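Local coordinates for hypothetical multiheme protein (Ignicoccus hospitalis KIN4/I, PDB 4QO5) that is a membrane-associated octaheme cytochrome c that probably carries electrons along its chain of covalently bound hemes, at residues M43-A49 with L72-V77; Y80-L85 with F99-V105; D92-F97 with P189-Y195. One frame throughout, in Å; residues are numbered along the deposited sequence.

How the contacts relate
All three contacts lie on the same part of the subunit, around three different c-type hemes, and each supplies an axial ligand. Contact 2 is the most buried; contacts 1 and 3 are partly exposed. Contact 1 joins loops at the ends of helices 48-51 and 70-73 through two backbone hydrogen bonds, and touches contact 2 where Val-77 meets Cys-82 and Leu-72 meets Leu-85. Contacts 2 and 3 share the hairpin of strands 94-96 and 99-101, linked by Ile-94 N and Ile-101 O at 2.8 Å. In contact 2 the histidine ligand is hydrogen-bonded directly to a backbone carbonyl, whereas contact 3 relies on side chains and a water between separate sheets.

Contact 1: residues M43-A49 with L72-V77; sequences MAHVTPA and LRNVVV. With HEC (heme c), chain D.
Met-43 lays its CB against that of Val-77 (3.8 Å) and then turns away (chi1 m, chi2 t, chi3 m) to bring SD 2.4 Å from heme FE, opposite His-114. Residues 43-44 close a 3-10 turn; Val-46 and Thr-47 are extended, as are Val-75 and Val-76. The segments run in opposite directions, CA atoms nearest at Met-43/Val-77 (5.2 Å), Thr-47/Val-76 (4.4 Å) and Pro-48/Arg-73 (5.1 Å). Two backbone bonds fix this register: Val-77 N to Met-43 O and Ala-49 N to Arg-73 O, both 2.9 Å. Val-76 CG1 reaches Ala-44 O (3.4 Å), and Pro-48 CD lies 3.3 Å from both Leu-72 O and Val-75 O. Thr-47 (chi1 p) N-caps helix 48-51, OG1 bonding to Glu-50 N and to a water (2.7 Å) shared with Asn-74 ND2 (3.0 Å). Val-77 CG2 touches heme CHD (3.4 Å). Thioether sulfur opposite imidazole is the His/Met ligation of classical cytochromes c, which generally favours the reduced iron more than bis-histidine ligation does.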
loop_
_atom_site.group_PDB
_atom_site.type_symbol
_atom_site.label_atom_id
_atom_site.label_comp_id
_atom_site.label_asym_id
_atom_site.label_seq_id
_atom_site.Cartn_x
_atom_site.Cartn_y
_atom_site.Cartn_z
ATOM N N MET A 43 6.484 30.710 10.199
ATOM C CA MET A 43 6.010 31.587 11.273
ATOM C C MET A 43 7.060 31.990 12.315
ATOM O O MET A 43 6.916 33.011 12.978
ATOM C CB MET A 43 4.806 30.951 11.960
ATOM C CG MET A 43 3.535 31.292 11.219
ATOM S SD MET A 43 2.030 30.639 11.943
ATOM C CE MET A 43 2.170 28.905 11.556
ATOM N N ALA A 44 8.118 31.193 12.451
ATOM C CA ALA A 44 9.180 31.510 13.401
ATOM C C ALA A 44 10.110 32.605 12.870
ATOM O O ALA A 44 10.978 33.097 13.596
ATOM C CB ALA A 44 9.993 30.242 13.726
ATOM N N HIS A 45 9.933 32.980 11.604
ATOM C CA HIS A 45 10.882 33.885 10.938
ATOM C C HIS A 45 10.246 35.116 10.292
ATOM O O HIS A 45 10.940 35.952 9.719
ATOM C CB HIS A 45 11.661 33.102 9.882
ATOM C CG HIS A 45 12.333 31.896 10.445
ATOM N ND1 HIS A 45 13.572 31.955 11.044
ATOM C CD2 HIS A 45 11.912 30.615 10.569
ATOM C CE1 HIS A 45 13.901 30.755 11.491
ATOM N NE2 HIS A 45 12.910 29.925 11.216
ATOM N N VAL A 46 8.930 35.226 10.387
ATOM C CA VAL A 46 8.215 36.333 9.755
ATOM C C VAL A 46 7.231 36.946 10.755
ATOM O O VAL A 46 6.492 36.222 11.421
ATOM C CB VAL A 46 7.416 35.862 8.529
ATOM C CG1 VAL A 46 6.719 37.061 7.831
ATOM C CG2 VAL A 46 8.319 35.101 7.530
ATOM N N THR A 47 7.214 38.270 10.855
ATOM C CA THR A 47 6.217 38.944 11.696
ATOM C C THR A 47 4.982 39.284 10.842
ATOM O O THR A 47 5.078 39.360 9.613
ATOM C CB THR A 47 6.760 40.251 12.288
ATOM O OG1 THR A 47 6.819 41.252 11.263
ATOM C CG2 THR A 47 8.129 40.058 12.894
ATOM N N PRO A 48 3.812 39.444 11.483
ATOM C CA PRO A 48 2.612 39.855 10.743
ATOM C C PRO A 48 2.809 41.160 9.980
ATOM O O PRO A 48 2.345 41.278 8.841
ATOM C CB PRO A 48 1.571 40.017 11.854
ATOM C CG PRO A 48 1.983 38.951 12.852
ATOM C CD PRO A 48 3.487 39.048 12.869
ATOM N N ALA A 49 3.514 42.118 10.578
ATOM C CA ALA A 49 3.787 43.377 9.886
ATOM C C ALA A 49 4.658 43.181 8.633
ATOM O O ALA A 49 4.455 43.855 7.620
ATOM C CB ALA A 49 4.424 44.381 10.836
ATOM N N LEU A 72 1.247 41.686 18.828
ATOM C CA LEU A 72 1.569 40.554 17.957
ATOM C C LEU A 72 2.136 40.982 16.606
ATOM O O LEU A 72 2.645 40.143 15.855
ATOM C CB LEU A 72 0.328 39.676 17.714
ATOM C CG LEU A 72 -0.328 38.986 18.915
ATOM C CD1 LEU A 72 -1.618 38.283 18.516
ATOM C CD2 LEU A 72 0.631 37.998 19.559
ATOM N N ARG A 73 2.031 42.268 16.286
ATOM C CA ARG A 73 2.371 42.738 14.933
ATOM C C ARG A 73 3.852 42.655 14.582
ATOM O O ARG A 73 4.214 42.383 13.430
ATOM C CB ARG A 73 1.906 44.171 14.731
ATOM C CG ARG A 73 0.405 44.324 14.723
ATOM C CD ARG A 73 -0.014 45.775 14.560
ATOM N NE ARG A 73 -1.436 45.893 14.850
ATOM C CZ ARG A 73 -2.016 46.960 15.389
ATOM N NH1 ARG A 73 -1.300 48.031 15.714
ATOM N NH2 ARG A 73 -3.320 46.942 15.616
ATOM N N ASN A 74 4.703 42.904 15.570
ATOM C CA ASN A 74 6.124 43.077 15.306
ATOM C C ASN A 74 7.017 42.006 15.923
ATOM O O ASN A 74 8.217 42.214 16.092
ATOM C CB ASN A 74 6.574 44.479 15.726
ATOM C CG ASN A 74 5.768 45.577 15.047
ATOM O OD1 ASN A 74 5.042 46.324 15.702
ATOM N ND2 ASN A 74 5.893 45.681 13.729
ATOM N N VAL A 75 6.427 40.862 16.254
ATOM C CA VAL A 75 7.213 39.701 16.668
ATOM C C VAL A 75 6.852 38.503 15.812
ATOM O O VAL A 75 5.753 38.452 15.236
ATOM C CB VAL A 75 7.025 39.360 18.173
ATOM C CG1 VAL A 75 7.592 40.471 19.049
ATOM C CG2 VAL A 75 5.554 39.112 18.509
ATOM N N VAL A 76 7.783 37.550 15.702
ATOM C CA VAL A 76 7.495 36.314 14.994
ATOM C C VAL A 76 6.489 35.533 15.825
ATOM O O VAL A 76 6.260 35.858 16.998
ATOM C CB VAL A 76 8.769 35.472 14.701
ATOM C CG1 VAL A 76 9.725 36.258 13.803
ATOM C CG2 VAL A 76 9.474 35.045 16.012
ATOM N N VAL A 77 5.852 34.542 15.209
ATOM C CA VAL A 77 4.790 33.790 15.864
ATOM C C VAL A 77 5.421 32.640 16.656
ATOM O O VAL A 77 5.643 31.543 16.117
ATOM C CB VAL A 77 3.825 33.221 14.840
ATOM C CG1 VAL A 77 2.583 32.657 15.513
ATOM C CG2 VAL A 77 3.457 34.289 13.842
HETATM FE FE HEC D . 0.163 31.439 10.660
HETATM C CHA HEC D . 2.147 31.642 7.880
HETATM C CHB HEC D . -1.035 28.414 9.574
HETATM C CHC HEC D . -1.464 31.103 13.571
HETATM C CHD HEC D . 0.987 34.647 11.556
HETATM N NA HEC D . 0.514 30.242 9.049
HETATM C C1A HEC D . 1.378 30.512 8.010
HETATM C C2A HEC D . 1.378 29.387 7.102
HETATM C C3A HEC D . 0.486 28.501 7.582
HETATM C C4A HEC D . -0.072 29.023 8.807
HETATM C CMA HEC D . 0.096 27.138 6.971
HETATM C CAA HEC D . 2.222 29.293 5.793
HETATM C CBA HEC D . 3.451 28.427 6.095
HETATM C CGA HEC D . 4.225 28.120 4.832
HETATM O O1A HEC D . 4.093 28.835 3.804
HETATM O O2A HEC D . 4.999 27.132 4.867
HETATM N NB HEC D . -1.022 30.085 11.329
HETATM C C1B HEC D . -1.350 28.848 10.825
HETATM C C2B HEC D . -2.058 28.097 11.807
HETATM C C3B HEC D . -2.095 28.863 12.924
HETATM C C4B HEC D . -1.474 30.102 12.645
HETATM C CMB HEC D . -2.560 26.663 11.536
HETATM C CAB HEC D . -2.586 28.677 14.358
HETATM C CBB HEC D . -2.351 27.208 14.866
HETATM N NC HEC D . -0.238 32.652 12.237
HETATM C C1C HEC D . -0.889 32.325 13.385
HETATM C C2C HEC D . -1.083 33.523 14.190
HETATM C C3C HEC D . -0.124 34.372 13.745
HETATM C C4C HEC D . 0.246 33.917 12.427
HETATM C CMC HEC D . -1.505 33.347 15.674
HETATM C CAC HEC D . 0.353 35.788 14.199
HETATM C CBC HEC D . 0.296 36.127 15.706
HETATM N ND HEC D . 1.343 32.887 9.878
HETATM C C1D HEC D . 1.568 34.138 10.422
HETATM C C2D HEC D . 2.523 34.857 9.637
HETATM C C3D HEC D . 2.885 33.942 8.485
HETATM C C4D HEC D . 2.097 32.743 8.692
HETATM C CMD HEC D . 3.078 36.277 9.879
HETATM C CAD HEC D . 3.880 34.292 7.363
HETATM C CBD HEC D . 3.040 34.830 6.202
HETATM C CGD HEC D . 3.894 35.353 5.074
HETATM O O1D HEC D . 3.321 35.869 4.059
HETATM O O2D HEC D . 5.140 35.257 5.193
HETATM O O HOH W 1 7.535 43.731 12.212
#

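Contact 2: residues Y80-L85 with F99-V105; sequences YECHGL and FKIHPIV. With HEC (heme c), chain C.
The backbone of 80-85 is the last turn of a helix, closed by Gly-84 N to Tyr-80 O (2.9 Å) and Leu-85 N to Cys-82 O (3.3 Å), followed by an extended Leu-85. Segment 99-105 begins as strand 99-101 and passes across that helix end, the nearest CA atoms being those of Gly-84 and Ile-101, 4.6 Å apart. His-102 N donates to His-83 O (3.0 Å), and Ile-101 CA makes a CA-H...O contact with the same oxygen (3.2 Å). At Gly-84 a CB would come within 2.7 Å of Tyr-80 CE1. Cys-82 and His-83 end a CXXCH heme-attachment motif: Cys-82 SG is bonded to heme CAC, stretched to 2.8 Å in the model. His-83 NE2 binds heme FE at 2.1 Å, opposite His-222. His-83 takes chi1 m and chi2 -79°, so that ND1 donates to His-102 O (2.8 Å), the carbonyl bond that commonly orients a proximal histidine. Val-105 CG2 sits over one face of the His-83 ring, 3.6 Å from its centroid, as a CH-pi contact. At the other end Tyr-80 CE1 meets Phe-99 CD2 obliquely (4.0 Å), while a water donates to Gly-84 O (2.8 Å) and Lys-100 O (3.0 Å). Helix 18-30 packs on Tyr-80 and Phe-99, helix 70-73 on Leu-85, and strand 188-196 on Pro-103.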
loop_
_atom_site.group_PDB
_atom_site.type_symbol
_atom_site.label_atom_id
_atom_site.label_comp_id
_atom_site.label_asym_id
_atom_site.label_seq_id
_atom_site.Cartn_x
_atom_site.Cartn_y
_atom_site.Cartn_z
ATOM N N TYR A 80 4.488 31.719 22.812
ATOM C CA TYR A 80 3.547 32.532 23.573
ATOM C C TYR A 80 2.501 33.184 22.670
ATOM O O TYR A 80 1.354 33.382 23.077
ATOM C CB TYR A 80 4.285 33.585 24.392
ATOM C CG TYR A 80 3.332 34.455 25.187
ATOM C CD1 TYR A 80 2.775 33.988 26.368
ATOM C CD2 TYR A 80 2.972 35.720 24.735
ATOM C CE1 TYR A 80 1.894 34.768 27.101
ATOM C CE2 TYR A 80 2.087 36.508 25.464
ATOM C CZ TYR A 80 1.557 36.019 26.643
ATOM O OH TYR A 80 0.675 36.776 27.381
ATOM N N GLU A 81 2.892 33.489 21.433
ATOM C CA GLU A 81 1.994 34.180 20.516
ATOM C C GLU A 81 0.765 33.325 20.215
ATOM O O GLU A 81 -0.341 33.845 20.147
ATOM C CB GLU A 81 2.718 34.610 19.233
ATOM C CG GLU A 81 3.672 35.795 19.422
ATOM C CD GLU A 81 4.757 35.546 20.477
ATOM O OE1 GLU A 81 4.812 36.301 21.478
ATOM O OE2 GLU A 81 5.564 34.602 20.308
ATOM N N CYS A 82 0.944 32.018 20.071
ATOM C CA CYS A 82 -0.206 31.104 19.928
ATOM C C CYS A 82 -0.840 30.650 21.243
ATOM O O CYS A 82 -2.045 30.781 21.437
ATOM C CB CYS A 82 0.174 29.881 19.101
ATOM S SG CYS A 82 0.360 30.365 17.388
ATOM N N HIS A 83 -0.030 30.091 22.133
ATOM C CA HIS A 83 -0.566 29.442 23.314
ATOM C C HIS A 83 -1.054 30.412 24.371
ATOM O O HIS A 83 -1.747 30.010 25.295
ATOM C CB HIS A 83 0.466 28.489 23.923
ATOM C CG HIS A 83 0.669 27.260 23.108
ATOM N ND1 HIS A 83 -0.207 26.192 23.145
ATOM C CD2 HIS A 83 1.618 26.932 22.201
ATOM C CE1 HIS A 83 0.207 25.253 22.313
ATOM N NE2 HIS A 83 1.312 25.682 21.745
ATOM N N GLY A 84 -0.692 31.681 24.235
ATOM C CA GLY A 84 -1.142 32.689 25.189
ATOM C C GLY A 84 -2.313 33.518 24.686
ATOM O O GLY A 84 -2.755 34.442 25.370
ATOM N N LEU A 85 -2.815 33.209 23.495
ATOM C CA LEU A 85 -3.907 33.998 22.899
ATOM C C LEU A 85 -5.250 33.872 23.602
ATOM O O LEU A 85 -5.722 32.763 23.847
ATOM C CB LEU A 85 -4.108 33.602 21.432
ATOM C CG LEU A 85 -3.268 34.322 20.394
ATOM C CD1 LEU A 85 -3.448 33.652 19.017
ATOM C CD2 LEU A 85 -3.599 35.799 20.346
ATOM N N PHE A 99 2.828 32.388 33.120
ATOM C CA PHE A 99 2.043 32.715 31.938
ATOM C C PHE A 99 0.689 32.020 31.977
ATOM O O PHE A 99 0.533 30.989 32.628
ATOM C CB PHE A 99 2.798 32.273 30.688
ATOM C CG PHE A 99 4.196 32.810 30.609
ATOM C CD1 PHE A 99 5.277 32.016 30.965
ATOM C CD2 PHE A 99 4.431 34.096 30.169
ATOM C CE1 PHE A 99 6.568 32.510 30.885
ATOM C CE2 PHE A 99 5.712 34.593 30.087
ATOM C CZ PHE A 99 6.784 33.799 30.447
ATOM N N LYS A 100 -0.301 32.597 31.302
ATOM C CA LYS A 100 -1.606 31.954 31.179
ATOM C C LYS A 100 -1.704 31.325 29.794
ATOM O O LYS A 100 -1.949 32.018 28.807
ATOM C CB LYS A 100 -2.734 32.968 31.372
ATOM C CG LYS A 100 -2.856 33.481 32.800
ATOM C CD LYS A 100 -3.866 34.623 32.888
ATOM C CE LYS A 100 -3.168 35.978 32.918
ATOM N NZ LYS A 100 -3.337 36.675 34.231
ATOM N N ILE A 101 -1.504 30.014 29.710
ATOM C CA ILE A 101 -1.460 29.371 28.394
ATOM C C ILE A 101 -2.464 28.233 28.279
ATOM O O ILE A 101 -2.898 27.675 29.279
ATOM C CB ILE A 101 -0.042 28.857 28.055
ATOM C CG1 ILE A 101 0.366 27.753 29.020
ATOM C CG2 ILE A 101 0.976 29.999 28.083
ATOM C CD1 ILE A 101 0.463 26.384 28.379
ATOM N N HIS A 102 -2.832 27.894 27.050
ATOM C CA HIS A 102 -3.711 26.757 26.804
ATOM C C HIS A 102 -3.038 25.863 25.771
ATOM O O HIS A 102 -2.460 26.363 24.810
ATOM C CB HIS A 102 -5.096 27.201 26.311
ATOM C CG HIS A 102 -5.071 28.020 25.054
ATOM N ND1 HIS A 102 -4.761 29.363 25.046
ATOM C CD2 HIS A 102 -5.321 27.687 23.761
ATOM C CE1 HIS A 102 -4.822 29.821 23.806
ATOM N NE2 HIS A 102 -5.144 28.820 23.004
ATOM N N PRO A 103 -3.097 24.540 25.982
ATOM C CA PRO A 103 -2.387 23.632 25.066
ATOM C C PRO A 103 -3.053 23.525 23.702
ATOM O O PRO A 103 -2.336 23.457 22.711
ATOM C CB PRO A 103 -2.458 22.283 25.787
ATOM C CG PRO A 103 -2.557 22.654 27.256
ATOM C CD PRO A 103 -3.470 23.867 27.241
ATOM N N ILE A 104 -4.385 23.500 23.644
ATOM C CA ILE A 104 -5.034 23.286 22.360
ATOM C C ILE A 104 -5.288 24.617 21.684
ATOM O O ILE A 104 -6.233 25.336 22.034
ATOM C CB ILE A 104 -6.343 22.466 22.464
ATOM C CG1 ILE A 104 -6.057 21.085 23.063
ATOM C CG2 ILE A 104 -6.983 22.295 21.070
ATOM C CD1 ILE A 104 -7.322 20.257 23.312
ATOM N N VAL A 105 -4.410 24.955 20.745
ATOM C CA VAL A 105 -4.575 26.151 19.940
ATOM C C VAL A 105 -5.608 25.866 18.842
ATOM O O VAL A 105 -5.487 24.898 18.094
ATOM C CB VAL A 105 -3.215 26.618 19.372
ATOM C CG1 VAL A 105 -3.383 27.787 18.416
ATOM C CG2 VAL A 105 -2.245 26.958 20.505
HETATM FE FE HEC C . 2.331 24.585 20.277
HETATM C CHA HEC C . 0.218 21.994 21.080
HETATM C CHB HEC C . 4.397 23.641 22.883
HETATM C CHC HEC C . 4.405 26.999 19.385
HETATM C CHD HEC C . 0.124 25.627 17.868
HETATM N NA HEC C . 2.350 23.105 21.661
HETATM C C1A HEC C . 1.356 22.138 21.820
HETATM C C2A HEC C . 1.698 21.287 22.929
HETATM C C3A HEC C . 2.851 21.721 23.422
HETATM C C4A HEC C . 3.285 22.865 22.645
HETATM C CMA HEC C . 3.615 21.104 24.614
HETATM C CAA HEC C . 0.830 20.116 23.455
HETATM C CBA HEC C . 0.673 18.955 22.486
HETATM C CGA HEC C . 1.875 18.074 22.651
HETATM O O1A HEC C . 2.386 17.595 21.604
HETATM O O2A HEC C . 2.322 17.876 23.816
HETATM N NB HEC C . 3.953 25.209 21.053
HETATM C C1B HEC C . 4.745 24.649 22.044
HETATM C C2B HEC C . 6.055 25.236 22.011
HETATM C C3B HEC C . 6.013 26.103 20.989
HETATM C C4B HEC C . 4.718 26.134 20.408
HETATM C CMB HEC C . 7.212 24.790 22.949
HETATM C CAB HEC C . 7.046 26.959 20.281
HETATM C CBB HEC C . 8.425 26.221 20.162
HETATM N NC HEC C . 2.263 26.050 18.932
HETATM C C1C HEC C . 3.228 26.996 18.713
HETATM C C2C HEC C . 2.729 28.019 17.829
HETATM C C3C HEC C . 1.635 27.467 17.277
HETATM C C4C HEC C . 1.268 26.340 18.051
HETATM C CMC HEC C . 3.706 29.078 17.244
HETATM C CAC HEC C . 0.615 27.895 16.191
HETATM C CBC HEC C . 1.229 28.597 14.948
HETATM N ND HEC C . 0.520 23.919 19.626
HETATM C C1D HEC C . -0.179 24.491 18.566
HETATM C C2D HEC C . -1.368 23.742 18.247
HETATM C C3D HEC C . -1.376 22.603 19.255
HETATM C C4D HEC C . -0.182 22.806 20.063
HETATM C CMD HEC C . -2.335 24.132 17.091
HETATM C CAD HEC C . -2.373 21.429 19.469
HETATM C CBD HEC C . -3.739 21.576 18.829
HETATM C CGD HEC C . -3.702 21.025 17.413
HETATM O O1D HEC C . -4.754 21.058 16.743
HETATM O O2D HEC C . -2.629 20.550 16.960
HETATM O O HOH W 2 -1.968 34.875 28.004
#

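Contact 3: residues D92-F97 with P189-Y195; sequences DTIDHF and PVTLVKY. With HEC (heme c), chain B.
Strands 94-96 and 189-195 run nearly antiparallel, at 152°, but their axes come no closer than 7.8 Å, so side chains rather than backbone bonds join them. The direct polar link is Tyr-195 OH donating to Asp-92 OD2 (2.6 Å), an oxygen that also accepts from Ile-104 N. A water adds a second link: it donates to Asp-95 O (3.0 Å) and Thr-191 O (2.7 Å) and accepts from His-96 ND1 (2.7 Å). The hairpin of strands 94-96 and 99-101 thus packs on the long hairpin of strands 176-185 and 188-196, with heme c lying along one side of the interface. Apolar contacts join Ile-94 CG2 to Val-193 CG2 (3.6 Å) and Phe-97 CZ to Val-190 CG2 (3.7 Å). Heme contacts come from both segments. His-96, chi1 t, binds iron through NE2 at 2.2 Å, opposite His-27; Phe-97, left-handed in the hairpin turn, sets its ring face on the porphyrin, CD2 3.2 Å from C3C; Val-193 N donates to propionate O2A (2.8 Å).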
loop_
_atom_site.group_PDB
_atom_site.type_symbol
_atom_site.label_atom_id
_atom_site.label_comp_id
_atom_site.label_asym_id
_atom_site.label_seq_id
_atom_site.Cartn_x
_atom_site.Cartn_y
_atom_site.Cartn_z
ATOM N N ASP A 92 -9.200 25.428 28.801
ATOM C CA ASP A 92 -7.958 24.723 29.122
ATOM C C ASP A 92 -6.807 25.687 29.408
ATOM O O ASP A 92 -5.639 25.292 29.414
ATOM C CB ASP A 92 -7.579 23.675 28.055
ATOM C CG ASP A 92 -7.471 24.251 26.647
ATOM O OD1 ASP A 92 -8.087 25.301 26.364
ATOM O OD2 ASP A 92 -6.779 23.617 25.805
ATOM N N THR A 93 -7.144 26.949 29.675
ATOM C CA THR A 93 -6.130 27.900 30.112
ATOM C C THR A 93 -5.650 27.546 31.520
ATOM O O THR A 93 -6.458 27.380 32.438
ATOM C CB THR A 93 -6.650 29.346 30.085
ATOM O OG1 THR A 93 -6.765 29.760 28.719
ATOM C CG2 THR A 93 -5.686 30.274 30.803
ATOM N N ILE A 94 -4.336 27.423 31.687
ATOM C CA ILE A 94 -3.766 27.138 32.998
ATOM C C ILE A 94 -2.593 28.059 33.281
ATOM O O ILE A 94 -1.964 28.575 32.364
ATOM C CB ILE A 94 -3.257 25.692 33.097
ATOM C CG1 ILE A 94 -2.258 25.405 31.974
ATOM C CG2 ILE A 94 -4.425 24.721 33.052
ATOM C CD1 ILE A 94 -1.494 24.102 32.155
ATOM N N ASP A 95 -2.296 28.277 34.559
ATOM C CA ASP A 95 -1.062 28.964 34.891
ATOM C C ASP A 95 0.116 28.042 34.572
ATOM O O ASP A 95 0.061 26.833 34.806
ATOM C CB ASP A 95 -1.025 29.387 36.355
ATOM C CG ASP A 95 0.050 30.422 36.619
ATOM O OD1 ASP A 95 -0.194 31.614 36.320
ATOM O OD2 ASP A 95 1.140 30.043 37.101
ATOM N N HIS A 96 1.178 28.624 34.032
ATOM C CA HIS A 96 2.304 27.847 33.545
ATOM C C HIS A 96 3.529 28.734 33.608
ATOM O O HIS A 96 3.744 29.554 32.722
ATOM C CB HIS A 96 2.043 27.424 32.104
ATOM C CG HIS A 96 3.016 26.418 31.582
ATOM N ND1 HIS A 96 3.101 25.136 32.083
ATOM C CD2 HIS A 96 3.939 26.502 30.598
ATOM C CE1 HIS A 96 4.041 24.473 31.437
ATOM N NE2 HIS A 96 4.564 25.281 30.533
ATOM N N PHE A 97 4.302 28.577 34.677
ATOM C CA PHE A 97 5.509 29.366 34.908
ATOM C C PHE A 97 5.326 30.877 34.736
ATOM O O PHE A 97 6.176 31.564 34.166
ATOM C CB PHE A 97 6.642 28.809 34.052
ATOM C CG PHE A 97 6.916 27.366 34.340
ATOM C CD1 PHE A 97 7.512 26.995 35.541
ATOM C CD2 PHE A 97 6.516 26.377 33.459
ATOM C CE1 PHE A 97 7.751 25.663 35.833
ATOM C CE2 PHE A 97 6.749 25.033 33.742
ATOM C CZ PHE A 97 7.372 24.679 34.932
ATOM N N PRO A 189 8.275 20.535 38.980
ATOM C CA PRO A 189 6.838 20.318 39.180
ATOM C C PRO A 189 6.040 21.094 38.131
ATOM O O PRO A 189 6.251 22.295 37.961
ATOM C CB PRO A 189 6.582 20.897 40.576
ATOM C CG PRO A 189 7.931 20.968 41.230
ATOM C CD PRO A 189 8.895 21.234 40.117
ATOM N N VAL A 190 5.159 20.405 37.412
ATOM C CA VAL A 190 4.369 21.026 36.352
ATOM C C VAL A 190 2.946 20.495 36.379
ATOM O O VAL A 190 2.729 19.285 36.424
ATOM C CB VAL A 190 4.954 20.718 34.959
ATOM C CG1 VAL A 190 4.197 21.485 33.855
ATOM C CG2 VAL A 190 6.430 21.051 34.916
ATOM N N THR A 191 1.974 21.398 36.336
ATOM C CA THR A 191 0.584 20.993 36.205
ATOM C C THR A 191 0.168 20.950 34.735
ATOM O O THR A 191 0.407 21.905 33.984
ATOM C CB THR A 191 -0.342 21.956 36.965
ATOM O OG1 THR A 191 0.031 21.982 38.344
ATOM C CG2 THR A 191 -1.786 21.511 36.846
ATOM N N LEU A 192 -0.446 19.840 34.324
ATOM C CA LEU A 192 -0.881 19.666 32.940
ATOM C C LEU A 192 -2.394 19.559 32.887
ATOM O O LEU A 192 -3.032 19.176 33.869
ATOM C CB LEU A 192 -0.275 18.390 32.347
ATOM C CG LEU A 192 1.250 18.313 32.325
ATOM C CD1 LEU A 192 1.711 16.997 31.678
ATOM C CD2 LEU A 192 1.817 19.513 31.569
ATOM N N VAL A 193 -2.973 19.897 31.745
ATOM C CA VAL A 193 -4.412 19.778 31.591
ATOM C C VAL A 193 -4.802 18.323 31.374
ATOM O O VAL A 193 -4.154 17.606 30.609
ATOM C CB VAL A 193 -4.916 20.610 30.390
ATOM C CG1 VAL A 193 -6.422 20.459 30.245
ATOM C CG2 VAL A 193 -4.536 22.076 30.565
ATOM N N LYS A 194 -5.863 17.884 32.038
ATOM C CA LYS A 194 -6.419 16.559 31.774
ATOM C C LYS A 194 -7.626 16.678 30.844
ATOM O O LYS A 194 -8.584 17.388 31.150
ATOM C CB LYS A 194 -6.809 15.855 33.077
ATOM N N TYR A 195 -7.566 15.990 29.706
ATOM C CA TYR A 195 -8.633 16.040 28.710
ATOM C C TYR A 195 -9.350 14.713 28.545
ATOM O O TYR A 195 -8.800 13.646 28.843
ATOM C CB TYR A 195 -8.073 16.369 27.322
ATOM C CG TYR A 195 -7.424 17.715 27.153
ATOM C CD1 TYR A 195 -8.200 18.865 26.960
ATOM C CD2 TYR A 195 -6.038 17.841 27.137
ATOM C CE1 TYR A 195 -7.612 20.090 26.771
ATOM C CE2 TYR A 195 -5.434 19.076 26.952
ATOM C CZ TYR A 195 -6.239 20.195 26.765
ATOM O OH TYR A 195 -5.670 21.421 26.582
HETATM FE FE HEC B . 5.963 24.798 28.929
HETATM C CHA HEC B . 4.320 21.799 29.147
HETATM C CHB HEC B . 4.033 25.727 26.321
HETATM C CHC HEC B . 7.031 27.981 29.337
HETATM C CHD HEC B . 8.452 23.681 30.960
HETATM N NA HEC B . 4.475 23.896 27.900
HETATM C C1A HEC B . 3.837 22.728 28.243
HETATM C C2A HEC B . 2.619 22.638 27.469
HETATM C C3A HEC B . 2.533 23.723 26.693
HETATM C C4A HEC B . 3.709 24.535 26.937
HETATM C CMA HEC B . 1.412 24.074 25.680
HETATM C CAA HEC B . 1.584 21.493 27.563
HETATM C CBA HEC B . 0.830 21.728 28.869
HETATM C CGA HEC B . -0.363 20.820 29.023
HETATM O O1A HEC B . -0.519 19.839 28.246
HETATM O O2A HEC B . -1.183 21.099 29.933
HETATM N NB HEC B . 5.652 26.492 27.952
HETATM C C1B HEC B . 4.718 26.712 26.960
HETATM C C2B HEC B . 4.574 28.116 26.741
HETATM C C3B HEC B . 5.377 28.719 27.637
HETATM C C4B HEC B . 6.094 27.718 28.368
HETATM C CMB HEC B . 3.578 28.694 25.699
HETATM C CAB HEC B . 5.648 30.192 27.988
HETATM C CBB HEC B . 4.445 31.135 27.779
HETATM N NC HEC B . 7.496 25.669 29.917
HETATM C C1C HEC B . 7.697 27.018 30.055
HETATM C C2C HEC B . 8.856 27.239 30.896
HETATM C C3C HEC B . 9.082 26.074 31.537
HETATM C C4C HEC B . 8.345 25.046 30.812
HETATM C CMC HEC B . 9.118 28.659 31.435
HETATM C CAC HEC B . 10.109 25.740 32.668
HETATM C CBC HEC B . 10.372 26.742 33.808
HETATM N ND HEC B . 6.327 23.019 29.896
HETATM C C1D HEC B . 7.470 22.768 30.650
HETATM C C2D HEC B . 7.467 21.388 31.058
HETATM C C3D HEC B . 6.172 20.797 30.504
HETATM C C4D HEC B . 5.528 21.880 29.793
HETATM C CMD HEC B . 8.545 20.664 31.900
HETATM C CAD HEC B . 5.671 19.346 30.638
HETATM C CBD HEC B . 6.607 18.432 29.856
HETATM C CGD HEC B . 6.155 16.999 29.973
HETATM O O1D HEC B . 6.952 16.097 29.603
HETATM O O2D HEC B . 5.010 16.746 30.430
HETATM O O HOH W 3 1.591 24.360 34.177
#